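Local coordinates for RNA-binding protein RMD9, mitochondrial (Saccharomyces cerevisiae S288C, PDB 7A9X) that binds a dodecameric RNA motif in the 3'-UTRs of mitochondrial mRNAs and takes part in the processing or stability of those transcripts, at residues A[482-487]-A[542-547]; A[459-464]-A[549-554]; A[567-570]-A[575-578]; A[132-137]-A[438-443]. All coordinates share one frame; numbering follows the deposited sequence.

Contact 1 of 4, residues A[482-487]-A[542-547]; sequences SALRDA and ELYLKI. With nucleotides of chain B.
Leu484 and Arg485 meet Tyr544 and Ile547 in a buried, mostly apolar helix-to-helix contact in the C-terminal part of the chain. Helix 478-486 and helix 540-551 run nearly antiparallel here, their local directions 160° apart and their axes 10.3 Å from each other at closest approach. Leu484 touches both partners: its CG is 4.0 Å from Tyr544 CD1, and its CD2 lies 3.7 Å from Ile547 CG2. The Tyr544 ring, swung by chi1 (167°) to the position opposite the main-chain nitrogen, lies alongside Arg485, CE1 coming 3.5 Å from Arg485 CA. Both helices follow the last pentatricopeptide repeat and extend the all-helical fold beyond it. Tyr544 OH is hydrogen-bonded to the backbone O of Tyr564; losing ring and hydroxyl to an alanine here would probably leave that carbonyl without its partner and open a gap beside Arg485 CB. Farther out, the Arg485 guanidinium lies between Ser482 CB over one face and C5 of U13 of chain B over the other. Its NH2 is salt-bridged to Asp486 OD1 at 3.0 Å, reaching it from above the carboxylate plane.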
# COMPACT_ATOMS: atom_id res chain seq x y z
N SER A 482 -1.68 14.14 -16.85
CA SER A 482 -2.31 14.75 -15.68
C SER A 482 -1.45 15.86 -15.09
O SER A 482 -1.98 16.85 -14.58
CB SER A 482 -2.60 13.68 -14.63
OG SER A 482 -3.58 12.76 -15.08
N ALA A 483 -0.12 15.70 -15.15
CA ALA A 483 0.76 16.75 -14.65
C ALA A 483 0.70 18.00 -15.52
O ALA A 483 0.72 19.12 -15.01
CB ALA A 483 2.20 16.22 -14.57
N LEU A 484 0.63 17.82 -16.85
CA LEU A 484 0.49 18.97 -17.73
C LEU A 484 -0.88 19.63 -17.56
O LEU A 484 -0.99 20.86 -17.60
CB LEU A 484 0.70 18.54 -19.18
CG LEU A 484 0.79 19.64 -20.25
CD1 LEU A 484 2.06 20.47 -20.07
CD2 LEU A 484 0.75 19.02 -21.64
N ARG A 485 -1.92 18.82 -17.36
CA ARG A 485 -3.25 19.38 -17.10
C ARG A 485 -3.28 20.16 -15.80
O ARG A 485 -3.85 21.26 -15.74
CB ARG A 485 -4.28 18.26 -17.09
CG ARG A 485 -5.64 18.65 -16.53
CD ARG A 485 -5.90 17.94 -15.22
NE ARG A 485 -5.99 16.49 -15.41
CZ ARG A 485 -5.90 15.60 -14.42
NH1 ARG A 485 -6.00 14.31 -14.70
NH2 ARG A 485 -5.72 16.00 -13.18
N ASP A 486 -2.66 19.63 -14.74
CA ASP A 486 -2.64 20.32 -13.46
C ASP A 486 -1.87 21.63 -13.51
O ASP A 486 -2.15 22.54 -12.73
CB ASP A 486 -2.06 19.41 -12.38
CG ASP A 486 -3.05 18.37 -11.91
OD1 ASP A 486 -4.23 18.44 -12.32
OD2 ASP A 486 -2.65 17.48 -11.13
N ALA A 487 -0.91 21.75 -14.43
CA ALA A 487 -0.12 22.97 -14.56
C ALA A 487 -0.76 24.00 -15.48
O ALA A 487 -0.23 25.11 -15.61
CB ALA A 487 1.28 22.63 -15.07
N GLU A 542 -4.29 27.21 -23.96
CA GLU A 542 -3.91 27.07 -25.37
C GLU A 542 -2.64 26.25 -25.52
O GLU A 542 -2.54 25.40 -26.41
CB GLU A 542 -3.76 28.44 -26.01
CG GLU A 542 -5.02 29.28 -25.97
CD GLU A 542 -4.92 30.53 -26.82
OE1 GLU A 542 -5.91 30.87 -27.50
OE2 GLU A 542 -3.85 31.17 -26.80
N LEU A 543 -1.65 26.49 -24.66
CA LEU A 543 -0.44 25.67 -24.68
C LEU A 543 -0.75 24.22 -24.35
O LEU A 543 -0.17 23.30 -24.93
CB LEU A 543 0.59 26.23 -23.70
CG LEU A 543 1.91 25.46 -23.62
CD1 LEU A 543 2.67 25.55 -24.94
CD2 LEU A 543 2.77 25.98 -22.47
N TYR A 544 -1.68 24.00 -23.42
CA TYR A 544 -2.07 22.65 -23.03
C TYR A 544 -2.68 21.89 -24.21
O TYR A 544 -2.33 20.74 -24.47
CB TYR A 544 -3.04 22.72 -21.85
CG TYR A 544 -3.77 21.43 -21.54
CD1 TYR A 544 -3.14 20.41 -20.84
CD2 TYR A 544 -5.09 21.26 -21.92
CE1 TYR A 544 -3.81 19.24 -20.55
CE2 TYR A 544 -5.77 20.09 -21.63
CZ TYR A 544 -5.12 19.09 -20.94
OH TYR A 544 -5.79 17.92 -20.64
N LEU A 545 -3.60 22.54 -24.93
CA LEU A 545 -4.22 21.89 -26.08
C LEU A 545 -3.25 21.73 -27.24
O LEU A 545 -3.42 20.83 -28.07
CB LEU A 545 -5.46 22.68 -26.52
CG LEU A 545 -6.63 22.67 -25.55
CD1 LEU A 545 -7.70 23.64 -26.01
CD2 LEU A 545 -7.20 21.26 -25.42
N LYS A 546 -2.24 22.60 -27.32
CA LYS A 546 -1.25 22.47 -28.38
C LYS A 546 -0.35 21.26 -28.16
O LYS A 546 -0.04 20.53 -29.10
CB LYS A 546 -0.42 23.75 -28.47
CG LYS A 546 0.74 23.66 -29.45
CD LYS A 546 1.57 24.93 -29.42
CE LYS A 546 0.74 26.14 -29.82
NZ LYS A 546 1.56 27.38 -29.85
N ILE A 547 0.06 21.03 -26.91
CA ILE A 547 0.92 19.90 -26.61
C ILE A 547 0.16 18.59 -26.75
O ILE A 547 0.71 17.58 -27.21
CB ILE A 547 1.54 20.05 -25.21
CG1 ILE A 547 2.32 21.37 -25.12
CG2 ILE A 547 2.45 18.88 -24.90
CD1 ILE A 547 2.85 21.66 -23.74
P U B 13 -5.89 11.84 -12.44
OP1 U B 13 -5.80 12.12 -13.90
OP2 U B 13 -5.57 12.92 -11.47
O5' U B 13 -7.35 11.32 -12.12
C5' U B 13 -7.67 10.73 -10.86
C4' U B 13 -9.16 10.73 -10.63
O4' U B 13 -9.63 12.09 -10.46
C3' U B 13 -9.99 10.17 -11.78
O3' U B 13 -10.10 8.76 -11.74
C2' U B 13 -11.33 10.89 -11.61
O2' U B 13 -12.12 10.25 -10.61
C1' U B 13 -10.89 12.25 -11.08
N1 U B 13 -10.75 13.28 -12.14
C2 U B 13 -11.89 13.74 -12.78
O2 U B 13 -13.02 13.35 -12.53
N3 U B 13 -11.66 14.70 -13.74
C4 U B 13 -10.45 15.23 -14.12
O4 U B 13 -10.41 16.09 -15.01
C5 U B 13 -9.32 14.71 -13.41
C6 U B 13 -9.51 13.78 -12.47
P C B 12 -1.07 13.09 -9.00
OP1 C B 12 -1.84 14.30 -9.37
OP2 C B 12 -1.14 12.57 -7.61
O5' C B 12 -1.49 11.92 -9.99
C5' C B 12 -1.70 12.20 -11.37
C4' C B 12 -2.60 11.17 -12.03
O4' C B 12 -1.83 9.96 -12.30
C3' C B 12 -3.83 10.74 -11.23
O3' C B 12 -4.94 10.58 -12.11
C2' C B 12 -3.42 9.38 -10.67
O2' C B 12 -4.50 8.51 -10.41
C1' C B 12 -2.51 8.84 -11.77
N1 C B 12 -1.51 7.88 -11.30
C2 C B 12 -1.33 6.69 -12.02
O2 C B 12 -2.01 6.49 -13.03
N3 C B 12 -0.40 5.79 -11.60
C4 C B 12 0.32 6.04 -10.51
N4 C B 12 1.22 5.12 -10.14
C5 C B 12 0.16 7.24 -9.76
C6 C B 12 -0.76 8.12 -10.18
P U B 14 -9.68 7.86 -13.00
OP1 U B 14 -9.85 6.44 -12.61
OP2 U B 14 -8.36 8.33 -13.49
O5' U B 14 -10.77 8.21 -14.11
C5' U B 14 -12.16 7.96 -13.87
C4' U B 14 -13.03 8.49 -14.99
O4' U B 14 -12.76 9.91 -15.17
C3' U B 14 -12.82 7.84 -16.36
O3' U B 14 -14.06 7.77 -17.05
C2' U B 14 -11.90 8.83 -17.06
O2' U B 14 -11.96 8.80 -18.47
C1' U B 14 -12.39 10.17 -16.51
N1 U B 14 -11.37 11.22 -16.51
C2 U B 14 -11.51 12.26 -17.40
O2 U B 14 -12.45 12.35 -18.18
N3 U B 14 -10.51 13.21 -17.35
C4 U B 14 -9.41 13.21 -16.52
O4 U B 14 -8.59 14.13 -16.60
C5 U B 14 -9.34 12.09 -15.63
C6 U B 14 -10.29 11.16 -15.66

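Contact 2 of 4, residues A[459-464]-A[549-554]; sequences DRWLEL and KRYTPY
Leu462 and Tyr551 have the nearest CA atoms of the two segments, yet these stand 10.8 Å apart, and long side chains must bridge the distance between helix 454-470 and the end of helix 540-551. Trp461, its CG anti to the backbone N (chi1 165°), sends its indole past the tyrosine ring in the opposite direction. The result is a T-shaped pair: the edge of the indole meets one face of the Tyr551 ring, with the planes at 85° and the centroids of the five-membered ring and the phenol ring 4.9 Å apart. NE1 leads, 3.6 Å from Tyr551 CE1, while CZ2 stays farther back at 4.2 Å from Tyr551 CG. Leu462 approaches the tyrosine at about a right angle and sets CD2 3.3 Å from Tyr551 OH. Around this pair, Trp461 also packs on Leu443, Leu481 and Leu484, and Tyr551 on Pro591, so the second helix of the last repeat joins the C-terminal region through two buried aromatics. A serine in place of Tyr551 is likely to strip the indole edge of its aromatic face and leave a gap next to Leu462 CD2. With no hydrogen bond across the segments, cohesion rests on dispersion and probably on attraction between the electropositive N-H edge of the indole and the pi cloud of the tyrosine.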
# COMPACT_ATOMS: atom_id res chain seq x y z
N ASP A 459 9.45 23.77 -20.85
CA ASP A 459 10.75 23.22 -20.49
C ASP A 459 10.61 22.01 -19.57
O ASP A 459 11.25 20.98 -19.78
CB ASP A 459 11.62 24.29 -19.83
CG ASP A 459 11.96 25.42 -20.78
OD1 ASP A 459 12.13 25.16 -21.99
OD2 ASP A 459 12.07 26.58 -20.32
N ARG A 460 9.77 22.13 -18.54
CA ARG A 460 9.58 21.00 -17.63
C ARG A 460 8.79 19.88 -18.28
O ARG A 460 8.92 18.72 -17.85
CB ARG A 460 8.89 21.48 -16.35
CG ARG A 460 9.73 22.48 -15.56
CD ARG A 460 9.21 22.66 -14.14
NE ARG A 460 9.94 23.70 -13.43
CZ ARG A 460 11.08 23.50 -12.76
NH1 ARG A 460 11.61 22.28 -12.70
NH2 ARG A 460 11.68 24.51 -12.15
N TRP A 461 7.99 20.17 -19.30
CA TRP A 461 7.33 19.11 -20.06
C TRP A 461 8.31 18.41 -20.99
O TRP A 461 8.30 17.18 -21.10
CB TRP A 461 6.15 19.67 -20.85
CG TRP A 461 5.65 18.72 -21.91
CD1 TRP A 461 6.01 18.70 -23.23
CD2 TRP A 461 4.73 17.63 -21.73
NE1 TRP A 461 5.36 17.68 -23.88
CE2 TRP A 461 4.57 17.01 -22.98
CE3 TRP A 461 4.03 17.13 -20.63
CZ2 TRP A 461 3.73 15.91 -23.16
CZ3 TRP A 461 3.19 16.04 -20.81
CH2 TRP A 461 3.05 15.44 -22.07
N LEU A 462 9.14 19.19 -21.69
CA LEU A 462 10.12 18.59 -22.59
C LEU A 462 11.10 17.70 -21.83
O LEU A 462 11.39 16.58 -22.25
CB LEU A 462 10.88 19.69 -23.35
CG LEU A 462 10.08 20.50 -24.37
CD1 LEU A 462 10.89 21.67 -24.88
CD2 LEU A 462 9.62 19.61 -25.52
N GLU A 463 11.60 18.19 -20.69
CA GLU A 463 12.54 17.39 -19.91
C GLU A 463 11.89 16.13 -19.36
O GLU A 463 12.57 15.12 -19.13
CB GLU A 463 13.13 18.23 -18.78
CG GLU A 463 14.36 17.62 -18.12
CD GLU A 463 15.04 18.56 -17.14
OE1 GLU A 463 14.59 19.72 -17.02
OE2 GLU A 463 16.03 18.14 -16.50
N LEU A 464 10.57 16.16 -19.14
CA LEU A 464 9.86 14.95 -18.74
C LEU A 464 9.80 13.94 -19.88
O LEU A 464 10.07 12.76 -19.69
CB LEU A 464 8.45 15.30 -18.25
CG LEU A 464 7.49 14.13 -18.01
CD1 LEU A 464 8.03 13.18 -16.96
CD2 LEU A 464 6.11 14.64 -17.63
N LYS A 549 -2.34 17.88 -28.85
CA LYS A 549 -2.44 17.55 -30.26
C LYS A 549 -1.07 17.25 -30.87
O LYS A 549 -0.97 16.42 -31.78
CB LYS A 549 -3.12 18.70 -31.01
CG LYS A 549 -3.76 18.29 -32.33
CD LYS A 549 -4.66 19.39 -32.86
CE LYS A 549 -5.38 18.95 -34.12
NZ LYS A 549 -4.43 18.68 -35.23
N ARG A 550 -0.02 17.90 -30.37
CA ARG A 550 1.32 17.67 -30.92
C ARG A 550 1.86 16.30 -30.51
O ARG A 550 2.53 15.64 -31.30
CB ARG A 550 2.27 18.78 -30.49
CG ARG A 550 3.70 18.61 -30.97
CD ARG A 550 3.77 18.54 -32.49
NE ARG A 550 5.15 18.49 -32.98
CZ ARG A 550 5.85 19.55 -33.37
NH1 ARG A 550 7.10 19.40 -33.79
NH2 ARG A 550 5.30 20.75 -33.33
N TYR A 551 1.58 15.87 -29.28
CA TYR A 551 2.13 14.64 -28.74
C TYR A 551 1.13 13.49 -28.71
O TYR A 551 1.41 12.45 -28.10
CB TYR A 551 2.69 14.88 -27.34
CG TYR A 551 4.02 15.61 -27.33
CD1 TYR A 551 4.08 16.99 -27.49
CD2 TYR A 551 5.21 14.91 -27.16
CE1 TYR A 551 5.29 17.65 -27.49
CE2 TYR A 551 6.43 15.57 -27.15
CZ TYR A 551 6.46 16.94 -27.32
OH TYR A 551 7.67 17.59 -27.31
N THR A 552 -0.02 13.65 -29.37
CA THR A 552 -1.00 12.56 -29.44
C THR A 552 -0.45 11.26 -30.02
O THR A 552 -0.75 10.20 -29.45
CB THR A 552 -2.23 13.03 -30.24
OG1 THR A 552 -2.93 14.04 -29.49
CG2 THR A 552 -3.17 11.87 -30.52
N PRO A 553 0.34 11.25 -31.10
CA PRO A 553 0.85 9.97 -31.61
C PRO A 553 1.71 9.20 -30.62
O PRO A 553 1.89 7.99 -30.79
CB PRO A 553 1.66 10.37 -32.85
CG PRO A 553 1.97 11.82 -32.65
CD PRO A 553 0.76 12.37 -31.97
N TYR A 554 2.25 9.86 -29.60
CA TYR A 554 3.05 9.19 -28.58
C TYR A 554 2.23 8.74 -27.38
O TYR A 554 2.81 8.29 -26.38
CB TYR A 554 4.19 10.11 -28.13
CG TYR A 554 5.11 10.54 -29.25
CD1 TYR A 554 6.15 9.73 -29.66
CD2 TYR A 554 4.93 11.76 -29.89
CE1 TYR A 554 7.00 10.11 -30.69
CE2 TYR A 554 5.77 12.15 -30.92
CZ TYR A 554 6.80 11.33 -31.31
OH TYR A 554 7.64 11.71 -32.33

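Contact 3 of 4, residues A[567-570]-A[575-578]; sequences GCAE and LNEY. With nucleotides of chain B.
Ala569 CB faces Leu575 and Asn576 together, 3.8 Å from Leu575 CB and 3.3 Å from Asn576 OD1. Beside it, Cys568 CB touches Leu575 CD2 at 3.9 Å, so the leucine lies against two successive residues of the short helix 566-571. Asn576, with CG anti to its carbonyl carbon (chi1 -79°), brings its amide to the alanine methyl at the outer margin. The short connection between the segments thus folds the chain back on itself, Leu575 covering a flank of the helix next to the one that meets the RNA. Gly567 meets that RNA directly: its CA is 3.1 Å from O2 of U14 of chain B, where a CB would collide with the same oxygen. Cys568 N lies 3.8 Å from N3 of the same base. In the next shell, Leu575 rests on Ile541 of helix 540-551. Tyr578 packs on Ile541, Glu542 and Leu545 of that helix and hydrogen-bonds through OH to Asp539, while Glu577 is salt-bridged to Arg496. No hydrogen bond crosses between the segments, so methyl and methylene contacts, rather than directed polar bonds, hold the uracil-facing helix against the loop that follows it.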
# COMPACT_ATOMS: atom_id res chain seq x y z
N GLY A 567 -13.57 14.86 -21.52
CA GLY A 567 -13.78 14.37 -20.17
C GLY A 567 -13.22 15.29 -19.11
O GLY A 567 -13.81 15.42 -18.03
N CYS A 568 -12.09 15.94 -19.39
CA CYS A 568 -11.53 16.89 -18.43
C CYS A 568 -12.41 18.13 -18.30
O CYS A 568 -12.45 18.75 -17.24
CB CYS A 568 -10.11 17.27 -18.84
SG CYS A 568 -9.26 18.40 -17.70
N ALA A 569 -13.12 18.49 -19.37
CA ALA A 569 -14.01 19.65 -19.32
C ALA A 569 -15.22 19.41 -18.43
O ALA A 569 -15.82 20.38 -17.95
CB ALA A 569 -14.47 20.01 -20.73
N GLU A 570 -15.60 18.15 -18.20
CA GLU A 570 -16.71 17.87 -17.30
C GLU A 570 -16.37 18.22 -15.86
O GLU A 570 -17.26 18.54 -15.07
CB GLU A 570 -17.12 16.40 -17.40
CG GLU A 570 -17.74 16.02 -18.74
CD GLU A 570 -18.08 14.55 -18.82
OE1 GLU A 570 -17.88 13.96 -19.91
OE2 GLU A 570 -18.54 13.98 -17.81
N LEU A 575 -12.46 24.48 -19.86
CA LEU A 575 -11.99 23.85 -21.08
C LEU A 575 -13.04 23.86 -22.18
O LEU A 575 -12.69 23.76 -23.36
CB LEU A 575 -11.55 22.41 -20.78
CG LEU A 575 -10.43 21.81 -21.63
CD1 LEU A 575 -9.21 22.71 -21.61
CD2 LEU A 575 -10.08 20.42 -21.13
N ASN A 576 -14.32 23.99 -21.82
CA ASN A 576 -15.38 23.96 -22.83
C ASN A 576 -15.31 25.16 -23.76
O ASN A 576 -15.71 25.06 -24.93
CB ASN A 576 -16.75 23.90 -22.15
CG ASN A 576 -17.12 22.51 -21.68
OD1 ASN A 576 -16.88 21.52 -22.38
ND2 ASN A 576 -17.69 22.42 -20.49
N GLU A 577 -14.83 26.31 -23.28
CA GLU A 577 -14.77 27.49 -24.13
C GLU A 577 -13.56 27.51 -25.05
O GLU A 577 -13.45 28.40 -25.89
CB GLU A 577 -14.78 28.76 -23.26
CG GLU A 577 -13.69 28.82 -22.21
CD GLU A 577 -13.91 29.94 -21.21
OE1 GLU A 577 -13.41 31.06 -21.45
OE2 GLU A 577 -14.58 29.70 -20.19
N TYR A 578 -12.66 26.53 -24.92
CA TYR A 578 -11.50 26.41 -25.80
C TYR A 578 -11.61 25.24 -26.77
O TYR A 578 -10.71 25.06 -27.60
CB TYR A 578 -10.22 26.25 -24.96
CG TYR A 578 -9.76 27.49 -24.24
CD1 TYR A 578 -10.32 27.86 -23.02
CD2 TYR A 578 -8.75 28.28 -24.76
CE1 TYR A 578 -9.90 28.99 -22.35
CE2 TYR A 578 -8.31 29.42 -24.10
CZ TYR A 578 -8.89 29.76 -22.89
OH TYR A 578 -8.46 30.89 -22.23
P U B 14 -9.68 7.86 -13.00
OP1 U B 14 -9.85 6.44 -12.61
OP2 U B 14 -8.36 8.33 -13.49
O5' U B 14 -10.77 8.21 -14.11
C5' U B 14 -12.16 7.96 -13.87
C4' U B 14 -13.03 8.49 -14.99
O4' U B 14 -12.76 9.91 -15.17
C3' U B 14 -12.82 7.84 -16.36
O3' U B 14 -14.06 7.77 -17.05
C2' U B 14 -11.90 8.83 -17.06
O2' U B 14 -11.96 8.80 -18.47
C1' U B 14 -12.39 10.17 -16.51
N1 U B 14 -11.37 11.22 -16.51
C2 U B 14 -11.51 12.26 -17.40
O2 U B 14 -12.45 12.35 -18.18
N3 U B 14 -10.51 13.21 -17.35
C4 U B 14 -9.41 13.21 -16.52
O4 U B 14 -8.59 14.13 -16.60
C5 U B 14 -9.34 12.09 -15.63
C6 U B 14 -10.29 11.16 -15.66

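Contact 4 of 4, residues A[132-137]-A[438-443]; sequences KPDYDS and SYRILL. With nucleotides of chain B.
Arg440 and Asp134 are aimed at each other by similar first torsions, each CG anti to its own carbonyl carbon (chi1 -77° and -58°), the arginine then running extended from CG to NE. Arg440 belongs to the first helix of the last pentatricopeptide repeat; Asp134 begins a type I turn in the loop after helix 105-128, so the pair joins parts some 300 residues apart beside the RNA. The guanidinium grips the carboxylate end-on: NH1 bonds to Asp134 OD1 at 3.0 Å and NH2 to OD2 at 3.2 Å, both on the syn side, tilted out of the carboxylate plane but close to that of the guanidinium, with the two planes 42° apart. Asp480 is salt-bridged to Arg440 NE and Arg131 to Asp134 OD1, a network that should fix the rotation of the arginine. NH1 also bonds O2 of U11 of chain B at 2.8 Å, an orientation the two carboxylates probably help to hold. The loop meets the C12 base edge of chain B through its backbone, consistent with recognition of a cytosine: N4 donates to Pro133 O at 3.1 Å, and Tyr135 N donates to N3 at 3.0 Å. The cytosine also lies over one face of the Tyr135 ring. Lys132 NZ reaches OP1 of A9 of chain B at 2.7 Å.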
# COMPACT_ATOMS: atom_id res chain seq x y z
N LYS A 132 6.30 2.92 -8.14
CA LYS A 132 5.05 2.22 -8.39
C LYS A 132 4.72 2.28 -9.88
O LYS A 132 4.94 3.30 -10.53
CB LYS A 132 3.91 2.84 -7.57
CG LYS A 132 3.96 2.52 -6.09
CD LYS A 132 2.94 3.33 -5.31
CE LYS A 132 1.54 3.19 -5.90
NZ LYS A 132 0.54 3.93 -5.08
N PRO A 133 4.21 1.19 -10.45
CA PRO A 133 3.80 1.23 -11.85
C PRO A 133 2.58 2.11 -12.04
O PRO A 133 1.76 2.28 -11.14
CB PRO A 133 3.49 -0.24 -12.18
CG PRO A 133 3.19 -0.87 -10.86
CD PRO A 133 4.07 -0.16 -9.86
N ASP A 134 2.48 2.68 -13.24
CA ASP A 134 1.33 3.50 -13.59
C ASP A 134 0.05 2.66 -13.57
O ASP A 134 0.05 1.49 -13.94
CB ASP A 134 1.52 4.13 -14.97
CG ASP A 134 2.77 4.98 -15.05
OD1 ASP A 134 3.22 5.47 -13.99
OD2 ASP A 134 3.29 5.17 -16.16
N TYR A 135 -1.04 3.29 -13.13
CA TYR A 135 -2.31 2.58 -12.99
C TYR A 135 -2.87 2.16 -14.34
O TYR A 135 -3.60 1.16 -14.42
CB TYR A 135 -3.33 3.45 -12.26
CG TYR A 135 -2.94 3.85 -10.86
CD1 TYR A 135 -2.00 3.11 -10.14
CD2 TYR A 135 -3.51 4.96 -10.25
CE1 TYR A 135 -1.65 3.48 -8.85
CE2 TYR A 135 -3.16 5.33 -8.97
CZ TYR A 135 -2.23 4.59 -8.27
OH TYR A 135 -1.88 4.96 -7.00
N ASP A 136 -2.57 2.90 -15.40
CA ASP A 136 -3.17 2.65 -16.71
C ASP A 136 -2.34 1.71 -17.57
O ASP A 136 -2.78 1.38 -18.68
CB ASP A 136 -3.37 3.98 -17.45
CG ASP A 136 -2.07 4.72 -17.70
OD1 ASP A 136 -1.13 4.56 -16.89
OD2 ASP A 136 -1.98 5.45 -18.71
N SER A 137 -1.18 1.27 -17.11
CA SER A 137 -0.31 0.39 -17.87
C SER A 137 -0.32 -1.01 -17.27
O SER A 137 -0.76 -1.22 -16.13
CB SER A 137 1.13 0.93 -17.91
OG SER A 137 1.75 0.82 -16.64
N SER A 438 9.89 12.55 -10.17
CA SER A 438 10.30 13.92 -9.89
C SER A 438 9.94 14.85 -11.03
O SER A 438 9.36 15.93 -10.82
CB SER A 438 11.80 13.97 -9.61
OG SER A 438 12.53 13.46 -10.72
N TYR A 439 10.26 14.45 -12.27
CA TYR A 439 9.96 15.30 -13.42
C TYR A 439 8.46 15.49 -13.58
O TYR A 439 8.02 16.56 -14.03
CB TYR A 439 10.58 14.70 -14.68
CG TYR A 439 12.09 14.55 -14.60
CD1 TYR A 439 12.66 13.42 -14.04
CD2 TYR A 439 12.93 15.55 -15.08
CE1 TYR A 439 14.04 13.28 -13.96
CE2 TYR A 439 14.31 15.41 -15.01
CZ TYR A 439 14.86 14.28 -14.45
OH TYR A 439 16.22 14.14 -14.37
N ARG A 440 7.66 14.49 -13.23
CA ARG A 440 6.21 14.67 -13.23
C ARG A 440 5.78 15.70 -12.19
O ARG A 440 4.96 16.58 -12.48
CB ARG A 440 5.51 13.34 -12.97
CG ARG A 440 5.47 12.41 -14.18
CD ARG A 440 4.91 11.05 -13.81
NE ARG A 440 4.81 10.18 -14.98
CZ ARG A 440 4.50 8.89 -14.92
NH1 ARG A 440 4.26 8.31 -13.75
NH2 ARG A 440 4.44 8.17 -16.04
N ILE A 441 6.33 15.61 -10.98
CA ILE A 441 5.94 16.53 -9.91
C ILE A 441 6.43 17.94 -10.20
O ILE A 441 5.74 18.92 -9.93
CB ILE A 441 6.45 16.01 -8.55
CG1 ILE A 441 5.87 14.63 -8.26
CG2 ILE A 441 6.09 16.98 -7.44
CD1 ILE A 441 6.55 13.91 -7.12
N LEU A 442 7.65 18.06 -10.74
CA LEU A 442 8.18 19.38 -11.08
C LEU A 442 7.29 20.09 -12.09
O LEU A 442 7.09 21.31 -12.00
CB LEU A 442 9.61 19.25 -11.61
CG LEU A 442 10.69 19.00 -10.55
CD1 LEU A 442 11.98 18.54 -11.21
CD2 LEU A 442 10.93 20.25 -9.73
N LEU A 443 6.74 19.35 -13.05
CA LEU A 443 5.77 19.94 -13.97
C LEU A 443 4.47 20.27 -13.24
O LEU A 443 3.92 21.37 -13.41
CB LEU A 443 5.50 19.00 -15.14
CG LEU A 443 4.42 19.46 -16.13
CD1 LEU A 443 4.80 20.79 -16.76
CD2 LEU A 443 4.19 18.41 -17.21
P C B 12 -1.07 13.09 -9.00
OP1 C B 12 -1.84 14.30 -9.37
OP2 C B 12 -1.14 12.57 -7.61
O5' C B 12 -1.49 11.92 -9.99
C5' C B 12 -1.70 12.20 -11.37
C4' C B 12 -2.60 11.17 -12.03
O4' C B 12 -1.83 9.96 -12.30
C3' C B 12 -3.83 10.74 -11.23
O3' C B 12 -4.94 10.58 -12.11
C2' C B 12 -3.42 9.38 -10.67
O2' C B 12 -4.50 8.51 -10.41
C1' C B 12 -2.51 8.84 -11.77
N1 C B 12 -1.51 7.88 -11.30
C2 C B 12 -1.33 6.69 -12.02
O2 C B 12 -2.01 6.49 -13.03
N3 C B 12 -0.40 5.79 -11.60
C4 C B 12 0.32 6.04 -10.51
N4 C B 12 1.22 5.12 -10.14
C5 C B 12 0.16 7.24 -9.76
C6 C B 12 -0.76 8.12 -10.18
P A B 9 0.69 2.04 -1.82
OP1 A B 9 -0.17 2.57 -2.91
OP2 A B 9 2.03 1.51 -2.16
O5' A B 9 0.89 3.20 -0.73
C5' A B 9 1.98 3.16 0.19
C4' A B 9 2.98 4.28 -0.02
O4' A B 9 4.31 3.72 -0.06
C3' A B 9 2.86 5.06 -1.32
O3' A B 9 1.91 6.12 -1.22
C2' A B 9 4.28 5.55 -1.57
O2' A B 9 4.55 6.71 -0.80
C1' A B 9 5.11 4.40 -1.00
N9 A B 9 5.54 3.43 -2.03
C8 A B 9 4.97 2.20 -2.29
N7 A B 9 5.56 1.53 -3.24
C5 A B 9 6.59 2.36 -3.64
C6 A B 9 7.59 2.22 -4.62
N6 A B 9 7.71 1.15 -5.41
N1 A B 9 8.48 3.23 -4.77
C2 A B 9 8.35 4.31 -3.98
N3 A B 9 7.46 4.55 -3.02
C4 A B 9 6.60 3.53 -2.90
P U B 11 1.26 11.82 -4.52
OP1 U B 11 0.52 13.02 -4.08
OP2 U B 11 0.66 10.47 -4.31
O5' U B 11 1.59 11.97 -6.07
C5' U B 11 2.14 13.17 -6.59
C4' U B 11 2.52 13.03 -8.04
O4' U B 11 3.64 12.12 -8.16
C3' U B 11 1.46 12.43 -8.95
O3' U B 11 0.47 13.37 -9.35
C2' U B 11 2.29 11.88 -10.10
O2' U B 11 2.69 12.93 -10.97
C1' U B 11 3.53 11.38 -9.36
N1 U B 11 3.42 9.94 -9.01
C2 U B 11 3.60 9.01 -10.02
O2 U B 11 3.85 9.31 -11.18
N3 U B 11 3.48 7.70 -9.62
C4 U B 11 3.21 7.25 -8.35
O4 U B 11 3.13 6.04 -8.14
C5 U B 11 3.03 8.27 -7.37
C6 U B 11 3.14 9.55 -7.73

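All four contacts lie on the same side of the chain's centre. Contact 4 comes first along the chain and joins an early loop to helix 436-445; contact 2 then closes a long loop inside which contact 1 is nested, and contact 3 follows. Contacts 1 and 2, with centres about 9 Å apart, share helix 540-551 and meet where Trp461 packs on Ile547 and Leu484. Leu443 ties contact 4 to both, and Cys568 of contact 3 touches Arg485 of contact 1. Contacts 3 and 4, centres about 23 Å apart, do not touch. The last repeat and the C-terminal helices thus pack into one continuous part of the fold, with contacts 1, 3 and 4 at the RNA and contact 2 set back from it, nearest atoms about 8 Å away.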